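Local coordinates for carbohydrate-binding protein (Flavonifractor plautii, PDB 6N1B) that probably removes the acetyl group from the N-acetylgalactosamine of the blood group A antigen, at residues P33-F38 and G327-F332; P319-G324 and F332-S337. All blocks are in the same frame, centred on the assembly; numbering follows the deposited sequence.

Contact 1: residues P33-F38 and G327-F332. With GOL (glycerol), chain I.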
ATOM      1  N   PRO A  33      -0.697  -1.554 -20.575  1.00 13.94           N
ATOM      2  CA  PRO A  33      -1.848  -2.392 -20.945  1.00 15.17           C
ATOM      3  C   PRO A  33      -2.042  -3.574 -19.998  1.00 12.49           C
ATOM      4  O   PRO A  33      -1.030  -4.081 -19.473  1.00 14.06           O
ATOM      5  CB  PRO A  33      -1.448  -2.907 -22.346  1.00 18.85           C
ATOM      6  CG  PRO A  33      -0.283  -2.170 -22.784  1.00 23.42           C
ATOM      7  CD  PRO A  33       0.368  -1.484 -21.598  1.00 16.89           C
ATOM      8  N   GLY A  34      -3.284  -3.963 -19.821  1.00 13.39           N
ATOM      9  CA  GLY A  34      -3.577  -5.131 -18.963  1.00 12.43           C
ATOM     10  C   GLY A  34      -3.232  -4.808 -17.482  1.00 11.00           C
ATOM     11  O   GLY A  34      -3.356  -3.632 -17.083  1.00 10.77           O
ATOM     12  N   TYR A  35      -2.855  -5.837 -16.767  1.00 11.09           N
ATOM     13  CA  TYR A  35      -2.515  -5.686 -15.373  1.00  9.97           C
ATOM     14  C   TYR A  35      -1.471  -6.714 -14.993  1.00  9.35           C
ATOM     15  O   TYR A  35      -0.940  -7.370 -15.926  1.00 11.45           O
ATOM     16  CB  TYR A  35      -3.743  -5.604 -14.464  1.00 10.11           C
ATOM     17  CG  TYR A  35      -4.628  -6.819 -14.585  1.00 10.81           C
ATOM     18  CD1 TYR A  35      -4.291  -8.061 -14.014  1.00 11.06           C
ATOM     19  CD2 TYR A  35      -5.826  -6.758 -15.306  1.00 11.17           C
ATOM     20  CE1 TYR A  35      -5.156  -9.186 -14.137  1.00 11.68           C
ATOM     21  CE2 TYR A  35      -6.660  -7.902 -15.445  1.00 12.08           C
ATOM     22  CZ  TYR A  35      -6.337  -9.090 -14.846  1.00 10.52           C
ATOM     23  OH  TYR A  35      -7.115 -10.207 -14.969  1.00 11.47           O
ATOM     24  N   GLN A  36      -1.076  -6.820 -13.708  1.00  9.37           N
ATOM     25  CA  GLN A  36      -0.008  -7.733 -13.328  1.00  9.69           C
ATOM     26  C   GLN A  36      -0.608  -8.874 -12.611  1.00 10.08           C
ATOM     27  O   GLN A  36      -1.582  -8.791 -11.868  1.00 11.37           O
ATOM     28  CB  GLN A  36       1.058  -7.016 -12.478  1.00 10.75           C
ATOM     29  CG  GLN A  36       1.836  -6.015 -13.298  1.00 12.41           C
ATOM     30  CD  GLN A  36       2.999  -5.386 -12.587  1.00 10.16           C
ATOM     31  OE1 GLN A  36       3.186  -5.551 -11.392  1.00 10.66           O
ATOM     32  NE2 GLN A  36       3.766  -4.571 -13.330  1.00 10.40           N
ATOM     33  N   ASP A  37      -0.030 -10.087 -12.829  1.00 11.04           N
ATOM     34  CA  ASP A  37      -0.547 -11.296 -12.169  1.00 12.06           C
ATOM     35  C   ASP A  37       0.000 -11.457 -10.772  1.00 12.30           C
ATOM     36  O   ASP A  37       1.156 -11.710 -10.584  1.00 17.68           O
ATOM     37  CB  ASP A  37      -0.276 -12.527 -13.016  1.00 14.83           C
ATOM     38  CG  ASP A  37      -1.086 -12.518 -14.232  1.00 18.43           C
ATOM     39  OD1 ASP A  37      -2.351 -12.413 -14.223  1.00 17.90           O
ATOM     40  OD2 ASP A  37      -0.462 -12.578 -15.304  1.00 18.09           O
ATOM     41  N   PHE A  38      -0.827 -11.343  -9.786  1.00 12.69           N
ATOM     42  CA  PHE A  38      -0.518 -11.655  -8.413  1.00 11.94           C
ATOM     43  C   PHE A  38      -1.323 -12.873  -7.978  1.00 13.19           C
ATOM     44  O   PHE A  38      -2.538 -12.885  -8.240  1.00 16.23           O
ATOM     45  CB  PHE A  38      -0.818 -10.504  -7.461  1.00 13.13           C
ATOM     46  CG  PHE A  38       0.097  -9.297  -7.544  1.00 11.18           C
ATOM     47  CD1 PHE A  38       0.169  -8.396  -8.610  1.00 13.04           C
ATOM     48  CD2 PHE A  38       0.990  -9.080  -6.497  1.00 12.03           C
ATOM     49  CE1 PHE A  38       1.063  -7.336  -8.620  1.00 13.70           C
ATOM     50  CE2 PHE A  38       1.864  -8.038  -6.530  1.00 12.88           C
ATOM     51  CZ  PHE A  38       1.901  -7.199  -7.575  1.00 12.54           C
ATOM     52  N   GLY A 327     -15.999  -0.158 -18.900  1.00 11.15           N
ATOM     53  CA  GLY A 327     -15.653  -1.466 -19.320  1.00 12.10           C
ATOM     54  C   GLY A 327     -14.269  -1.926 -19.092  1.00 12.18           C
ATOM     55  O   GLY A 327     -13.965  -3.129 -19.252  1.00 14.90           O
ATOM     56  N   SER A 328     -13.393  -0.990 -18.728  1.00 11.55           N
ATOM     57  CA  SER A 328     -11.967  -1.309 -18.447  1.00 11.65           C
ATOM     58  C   SER A 328     -11.868  -1.913 -17.061  1.00  9.72           C
ATOM     59  O   SER A 328     -12.707  -1.664 -16.158  1.00 10.02           O
ATOM     60  CB  SER A 328     -11.121  -0.074 -18.553  1.00 13.87           C
ATOM     61  OG  SER A 328     -11.059   0.261 -19.919  1.00 21.37           O
ATOM     62  N   TRP A 329     -10.762  -2.620 -16.793  1.00 10.06           N
ATOM     63  CA  TRP A 329     -10.566  -3.276 -15.485  1.00 10.16           C
ATOM     64  C   TRP A 329     -10.430  -2.248 -14.340  1.00  9.85           C
ATOM     65  O   TRP A 329     -10.603  -2.634 -13.175  1.00  9.72           O
ATOM     66  CB  TRP A 329      -9.343  -4.208 -15.513  1.00 10.80           C
ATOM     67  CG  TRP A 329      -8.025  -3.528 -15.617  1.00 10.81           C
ATOM     68  CD1 TRP A 329      -7.304  -3.168 -16.772  1.00 12.09           C
ATOM     69  CD2 TRP A 329      -7.212  -3.058 -14.520  1.00  9.68           C
ATOM     70  NE1 TRP A 329      -6.118  -2.578 -16.465  1.00 12.15           N
ATOM     71  CE2 TRP A 329      -6.063  -2.465 -15.104  1.00 10.46           C
ATOM     72  CE3 TRP A 329      -7.299  -3.125 -13.128  1.00  9.85           C
ATOM     73  CZ2 TRP A 329      -5.046  -1.909 -14.336  1.00 10.82           C
ATOM     74  CZ3 TRP A 329      -6.303  -2.624 -12.356  1.00 10.70           C
ATOM     75  CH2 TRP A 329      -5.185  -2.004 -12.955  1.00 12.40           C
ATOM     76  N   ASP A 330     -10.126  -0.990 -14.678  1.00  8.81           N
ATOM     77  CA  ASP A 330      -9.945   0.078 -13.679  1.00  9.01           C
ATOM     78  C   ASP A 330     -11.047   1.130 -13.819  1.00  9.27           C
ATOM     79  O   ASP A 330     -10.771   2.292 -13.477  1.00  9.71           O
ATOM     80  CB  ASP A 330      -8.550   0.633 -13.752  1.00  9.51           C
ATOM     81  CG  ASP A 330      -8.194   1.270 -15.060  1.00 10.11           C
ATOM     82  OD1 ASP A 330      -9.020   1.272 -16.037  1.00 11.08           O
ATOM     83  OD2 ASP A 330      -7.125   1.917 -15.169  1.00 10.71           O
ATOM     84  N   ASP A 331     -12.265   0.783 -14.256  1.00  8.52           N
ATOM     85  CA  ASP A 331     -13.280   1.790 -14.544  1.00  9.05           C
ATOM     86  C   ASP A 331     -14.110   2.258 -13.357  1.00 10.43           C
ATOM     87  O   ASP A 331     -14.865   3.244 -13.554  1.00 12.28           O
ATOM     88  CB  ASP A 331     -14.219   1.341 -15.661  1.00  9.80           C
ATOM     89  CG  ASP A 331     -15.161   0.256 -15.197  1.00  9.46           C
ATOM     90  OD1 ASP A 331     -15.086  -0.346 -14.131  1.00 10.15           O
ATOM     91  OD2 ASP A 331     -16.127  -0.014 -16.104  1.00 11.20           O
ATOM     92  N   PHE A 332     -13.979   1.651 -12.170  1.00  8.64           N
ATOM     93  CA  PHE A 332     -14.749   2.111 -10.995  1.00  9.34           C
ATOM     94  C   PHE A 332     -14.032   3.146 -10.191  1.00  8.69           C
ATOM     95  O   PHE A 332     -14.588   4.215  -9.835  1.00 10.96           O
ATOM     96  CB  PHE A 332     -15.246   0.980 -10.142  1.00 10.25           C
ATOM     97  CG  PHE A 332     -16.080   1.430  -8.934  1.00  9.74           C
ATOM     98  CD1 PHE A 332     -17.280   2.058  -9.120  1.00 10.77           C
ATOM     99  CD2 PHE A 332     -15.581   1.306  -7.673  1.00 11.61           C
ATOM    100  CE1 PHE A 332     -17.977   2.558  -8.045  1.00 12.67           C
ATOM    101  CE2 PHE A 332     -16.316   1.844  -6.586  1.00 12.10           C
ATOM    102  CZ  PHE A 332     -17.510   2.400  -6.791  1.00 13.03           C
TER
HETATM  103  C1  GOL I 510      -4.495   0.016 -18.466  1.00 27.90           C
HETATM  104  O1  GOL I 510      -4.580  -1.340 -18.578  1.00 18.19           O
HETATM  105  C2  GOL I 510      -5.711   0.534 -19.160  1.00 22.80           C
HETATM  106  O2  GOL I 510      -6.220  -0.066 -20.338  1.00 27.44           O
HETATM  107  C3  GOL I 510      -6.800   0.402 -18.221  1.00 19.55           C
HETATM  108  O3  GOL I 510      -7.804   1.421 -18.474  1.00 17.99           O

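Contact 2: residues P319-G324 and F332-S337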
ATOM      1  N   PRO A 319      -5.673  15.312 -11.295  1.00 10.37           N
ATOM      2  CA  PRO A 319      -5.364  13.958 -10.786  1.00 10.56           C
ATOM      3  C   PRO A 319      -4.123  13.400 -11.415  1.00 10.09           C
ATOM      4  O   PRO A 319      -3.805  13.642 -12.580  1.00 11.51           O
ATOM      5  CB  PRO A 319      -6.588  13.117 -11.151  1.00 12.44           C
ATOM      6  CG  PRO A 319      -7.190  13.883 -12.280  1.00 16.56           C
ATOM      7  CD  PRO A 319      -6.858  15.305 -12.112  1.00 12.41           C
ATOM      8  N   LEU A 320      -3.384  12.655 -10.604  1.00  9.25           N
ATOM      9  CA  LEU A 320      -2.300  11.853 -11.083  1.00  9.26           C
ATOM     10  C   LEU A 320      -2.810  10.623 -11.842  1.00  9.23           C
ATOM     11  O   LEU A 320      -2.105  10.199 -12.820  1.00 10.41           O
ATOM     12  CB  LEU A 320      -1.440  11.385  -9.849  1.00 11.28           C
ATOM     13  CG  LEU A 320      -0.280  10.482 -10.063  1.00 10.98           C
ATOM     14  CD1 LEU A 320       0.789  11.206 -10.904  1.00 11.46           C
ATOM     15  CD2 LEU A 320       0.303   9.987  -8.751  1.00 10.79           C
ATOM     16  N   LEU A 321      -3.904  10.028 -11.488  1.00  9.78           N
ATOM     17  CA  LEU A 321      -4.384   8.829 -12.162  1.00  9.27           C
ATOM     18  C   LEU A 321      -5.885   8.811 -11.913  1.00  9.22           C
ATOM     19  O   LEU A 321      -6.334   9.016 -10.769  1.00  9.49           O
ATOM     20  CB  LEU A 321      -3.715   7.565 -11.666  1.00 10.30           C
ATOM     21  CG  LEU A 321      -3.738   6.335 -12.574  1.00 10.53           C
ATOM     22  CD1 LEU A 321      -2.921   6.631 -13.814  1.00 11.74           C
ATOM     23  CD2 LEU A 321      -3.271   5.122 -11.867  1.00 12.07           C
ATOM     24  N   SER A 322      -6.670   8.418 -12.959  1.00  9.14           N
ATOM     25  CA  SER A 322      -8.085   8.371 -12.867  1.00 10.22           C
ATOM     26  C   SER A 322      -8.619   7.010 -13.349  1.00  9.89           C
ATOM     27  O   SER A 322      -7.904   6.357 -14.136  1.00 10.54           O
ATOM     28  CB  SER A 322      -8.675   9.490 -13.735  1.00 11.88           C
ATOM     29  OG  SER A 322      -8.274  10.787 -13.323  1.00 13.24           O
ATOM     30  N   PRO A 323      -9.845   6.667 -13.020  1.00  9.19           N
ATOM     31  CA  PRO A 323     -10.445   5.433 -13.570  1.00 10.12           C
ATOM     32  C   PRO A 323     -10.411   5.444 -15.088  1.00 10.71           C
ATOM     33  O   PRO A 323     -10.533   6.495 -15.746  1.00 11.40           O
ATOM     34  CB  PRO A 323     -11.876   5.441 -13.004  1.00 11.78           C
ATOM     35  CG  PRO A 323     -11.810   6.297 -11.823  1.00 13.82           C
ATOM     36  CD  PRO A 323     -10.742   7.319 -12.022  1.00 11.68           C
ATOM     37  N   GLY A 324     -10.267   4.232 -15.629  1.00 10.46           N
ATOM     38  CA  GLY A 324     -10.327   4.051 -17.082  1.00 12.00           C
ATOM     39  C   GLY A 324     -11.738   4.202 -17.625  1.00 12.72           C
ATOM     40  O   GLY A 324     -12.743   4.337 -16.890  1.00 11.92           O
ATOM     41  N   PHE A 332     -13.979   1.651 -12.170  1.00  8.64           N
ATOM     42  CA  PHE A 332     -14.749   2.111 -10.995  1.00  9.34           C
ATOM     43  C   PHE A 332     -14.032   3.146 -10.191  1.00  8.69           C
ATOM     44  O   PHE A 332     -14.588   4.215  -9.835  1.00 10.96           O
ATOM     45  CB  PHE A 332     -15.246   0.980 -10.142  1.00 10.25           C
ATOM     46  CG  PHE A 332     -16.080   1.430  -8.934  1.00  9.74           C
ATOM     47  CD1 PHE A 332     -17.280   2.058  -9.120  1.00 10.77           C
ATOM     48  CD2 PHE A 332     -15.581   1.306  -7.673  1.00 11.61           C
ATOM     49  CE1 PHE A 332     -17.977   2.558  -8.045  1.00 12.67           C
ATOM     50  CE2 PHE A 332     -16.316   1.844  -6.586  1.00 12.10           C
ATOM     51  CZ  PHE A 332     -17.510   2.400  -6.791  1.00 13.03           C
ATOM     52  N   GLN A 333     -12.824   2.812  -9.766  1.00  9.51           N
ATOM     53  CA  GLN A 333     -12.015   3.710  -8.932  1.00  9.40           C
ATOM     54  C   GLN A 333     -10.567   3.296  -9.038  1.00  8.96           C
ATOM     55  O   GLN A 333     -10.317   2.083  -9.276  1.00  9.19           O
ATOM     56  CB  GLN A 333     -12.489   3.699  -7.482  1.00 10.59           C
ATOM     57  CG  GLN A 333     -12.058   2.536  -6.664  1.00 10.66           C
ATOM     58  CD  GLN A 333     -12.824   2.364  -5.381  1.00 10.00           C
ATOM     59  OE1 GLN A 333     -12.928   3.419  -4.531  1.00 13.33           O
ATOM     60  NE2 GLN A 333     -13.312   1.241  -5.107  1.00  8.84           N
ATOM     61  N   ILE A 334      -9.658   4.266  -8.805  1.00  8.41           N
ATOM     62  CA  ILE A 334      -8.303   3.898  -8.526  1.00  7.70           C
ATOM     63  C   ILE A 334      -8.151   3.695  -7.051  1.00  8.02           C
ATOM     64  O   ILE A 334      -8.642   4.538  -6.242  1.00  9.94           O
ATOM     65  CB  ILE A 334      -7.286   4.897  -9.065  1.00  8.95           C
ATOM     66  CG1 ILE A 334      -7.533   5.237 -10.545  1.00  8.89           C
ATOM     67  CG2 ILE A 334      -5.912   4.442  -8.821  1.00  9.58           C
ATOM     68  CD1 ILE A 334      -7.472   4.073 -11.456  1.00 11.11           C
ATOM     69  N   TYR A 335      -7.566   2.573  -6.665  1.00  8.52           N
ATOM     70  CA  TYR A 335      -7.411   2.194  -5.264  1.00  8.09           C
ATOM     71  C   TYR A 335      -5.939   2.423  -4.835  1.00  8.42           C
ATOM     72  O   TYR A 335      -5.163   3.030  -5.548  1.00  9.05           O
ATOM     73  CB  TYR A 335      -7.921   0.731  -5.029  1.00  8.56           C
ATOM     74  CG  TYR A 335      -8.607   0.536  -3.700  1.00  8.40           C
ATOM     75  CD1 TYR A 335      -9.947   1.035  -3.591  1.00  9.94           C
ATOM     76  CD2 TYR A 335      -8.056  -0.029  -2.580  1.00  9.46           C
ATOM     77  CE1 TYR A 335     -10.619   0.941  -2.359  1.00 12.04           C
ATOM     78  CE2 TYR A 335      -8.679  -0.110  -1.363  1.00 11.06           C
ATOM     79  CZ  TYR A 335     -10.012   0.404  -1.280  1.00 11.52           C
ATOM     80  OH  TYR A 335     -10.656   0.381  -0.028  1.00 14.08           O
ATOM     81  N   ARG A 336      -5.610   1.972  -3.625  1.00  8.11           N
ATOM     82  CA  ARG A 336      -4.322   2.305  -3.083  1.00  8.46           C
ATOM     83  C   ARG A 336      -3.185   1.872  -3.932  1.00  8.74           C
ATOM     84  O   ARG A 336      -3.194   0.753  -4.467  1.00  9.37           O
ATOM     85  CB  ARG A 336      -4.235   1.709  -1.660  1.00  7.90           C
ATOM     86  CG  ARG A 336      -3.055   2.268  -0.842  1.00  8.22           C
ATOM     87  CD  ARG A 336      -1.695   1.557  -0.969  1.00  8.37           C
ATOM     88  NE  ARG A 336      -0.853   2.043   0.141  1.00  8.17           N
ATOM     89  CZ  ARG A 336       0.403   1.638   0.373  1.00  7.91           C
ATOM     90  NH1 ARG A 336       1.012   0.804  -0.444  1.00  8.25           N
ATOM     91  NH2 ARG A 336       1.065   2.178   1.371  1.00  8.41           N
ATOM     92  N   SER A 337      -2.202   2.735  -4.098  1.00  7.95           N
ATOM     93  CA  SER A 337      -1.117   2.526  -5.045  1.00  7.67           C
ATOM     94  C   SER A 337       0.215   2.682  -4.344  1.00  8.40           C
ATOM     95  O   SER A 337       0.326   3.408  -3.328  1.00 10.06           O
ATOM     96  CB  SER A 337      -1.296   3.481  -6.186  1.00  9.47           C
ATOM     97  OG  SER A 337      -2.582   3.236  -6.835  1.00  9.61           O
TER

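Contact 1: residues P33-F38 and G327-F332
The indole of Trp329 lies against Tyr35. Over one face, Tyr35 CB sits above the six-membered ring, 4.0 Å from its centroid and only 14° off the normal, a CH-pi contact. The phenol ring of Tyr35 then turns its edge to the same indole, with CD2 3.9 Å from Trp329 CG. This is an edge-to-face pair with the planes at 64° and the Tyr35 ring over the five-membered part. In both residues CG stands between the backbone N and the carbonyl carbon, which brings the rings together between the two loops. The indole's opposite face is backed by its own neighbour, with Asp330 CB above the ring centre.

At the rim of the indole, Trp329 NE1 gives its proton to glycerol O1, which lies in the ring plane at 2.9 Å, on a fairly straight bond of 160°. Gly34 O is also 3.0 Å from Trp329 NE1. Glycerol O1 thus lies between Trp329 NE1 and Gly34 O, 3.0 Å from the latter, though a bond there is not settled. At its other end glycerol O3 donates a hydrogen bond to Asp330 OD1, 2.7 Å away. OD2 of that carboxylate meets Lys31 in a salt bridge and the hydroxyl of Tyr356 in a hydrogen bond.

Further out, Ser328 to Asp331 form a type I beta turn, closed by Asp331 N to Ser328 O, while Asp331 OD2 accepts a hydrogen bond from Gly327 N. The hydroxyl of Tyr35 bonds to Ala369 O.

The indole is thus held by dispersion on its two faces and by a polar group at its N-H. Because the glycerol probably comes from the crystallisation liquor, water would probably take its place in solution at this loop-to-loop surface contact.

Contact 2: residues P319-G324 and F332-S337
Ser322 O takes a hydrogen bond from Lys31 NZ, and Ile334 lays its CD1 against the same oxygen at 3.5 Å. The isoleucine carries this contact. Its CG1 runs up to the peptide joining Ser322 to Pro323, 3.5 Å from Ser322 C, while the other branch, CG2, meets Leu321 CD2 at 4.1 Å, the two side chains crossing at about a right angle. Ile334 CG1 is anti to the carbonyl carbon (chi1 -50°) and CG2 anti to the backbone N, which sends CG1 to the Ser322-Pro323 peptide and CG2 to Leu321. Pro323 completes the patch: its CD approaches Ile334 CG1 at 4.1 Å, the two side chains meeting at a slant, and its CG rests 3.9 Å from Gln333 CA.

Leu301 of strand 300-306 touches both Leu321 and Ile334. Leu320 and Leu321 both pair with Leu301, a classic beta bulge. Farther along, Ser337 OG gives a 2.9 Å hydrogen bond to Tyr335 O.

Strand 333-342 is an edge strand of its four-stranded sheet. Tyr335 touches the bound alpha-galactose, and Arg336 reaches the calcium ligands Asp56 and Asp122, as suits a strand lining the central site of what appears to be a five-bladed beta-propeller.

Going from the N terminus, the chain passes through strand 30-31 and the loop 33-38, then runs through most of the other sheets before 327-332 returns to close contact 1, a loop of 288 residues. Contact 2 is local by comparison: 319-324 leaves the last strand of one sheet, and 332-337 opens the next after a short turn. The segments alternate, so the contacts cross, and they share Phe332. A probable hydrogen bond, Gly324 N to Asp330 O at 2.9 Å, ties them directly. Contact 1 thus ties the loop after strand 30-31 to the loop before strand 333-342, at the two outermost strands of the same sheet, and contact 2 binds the final sheet to the one before it.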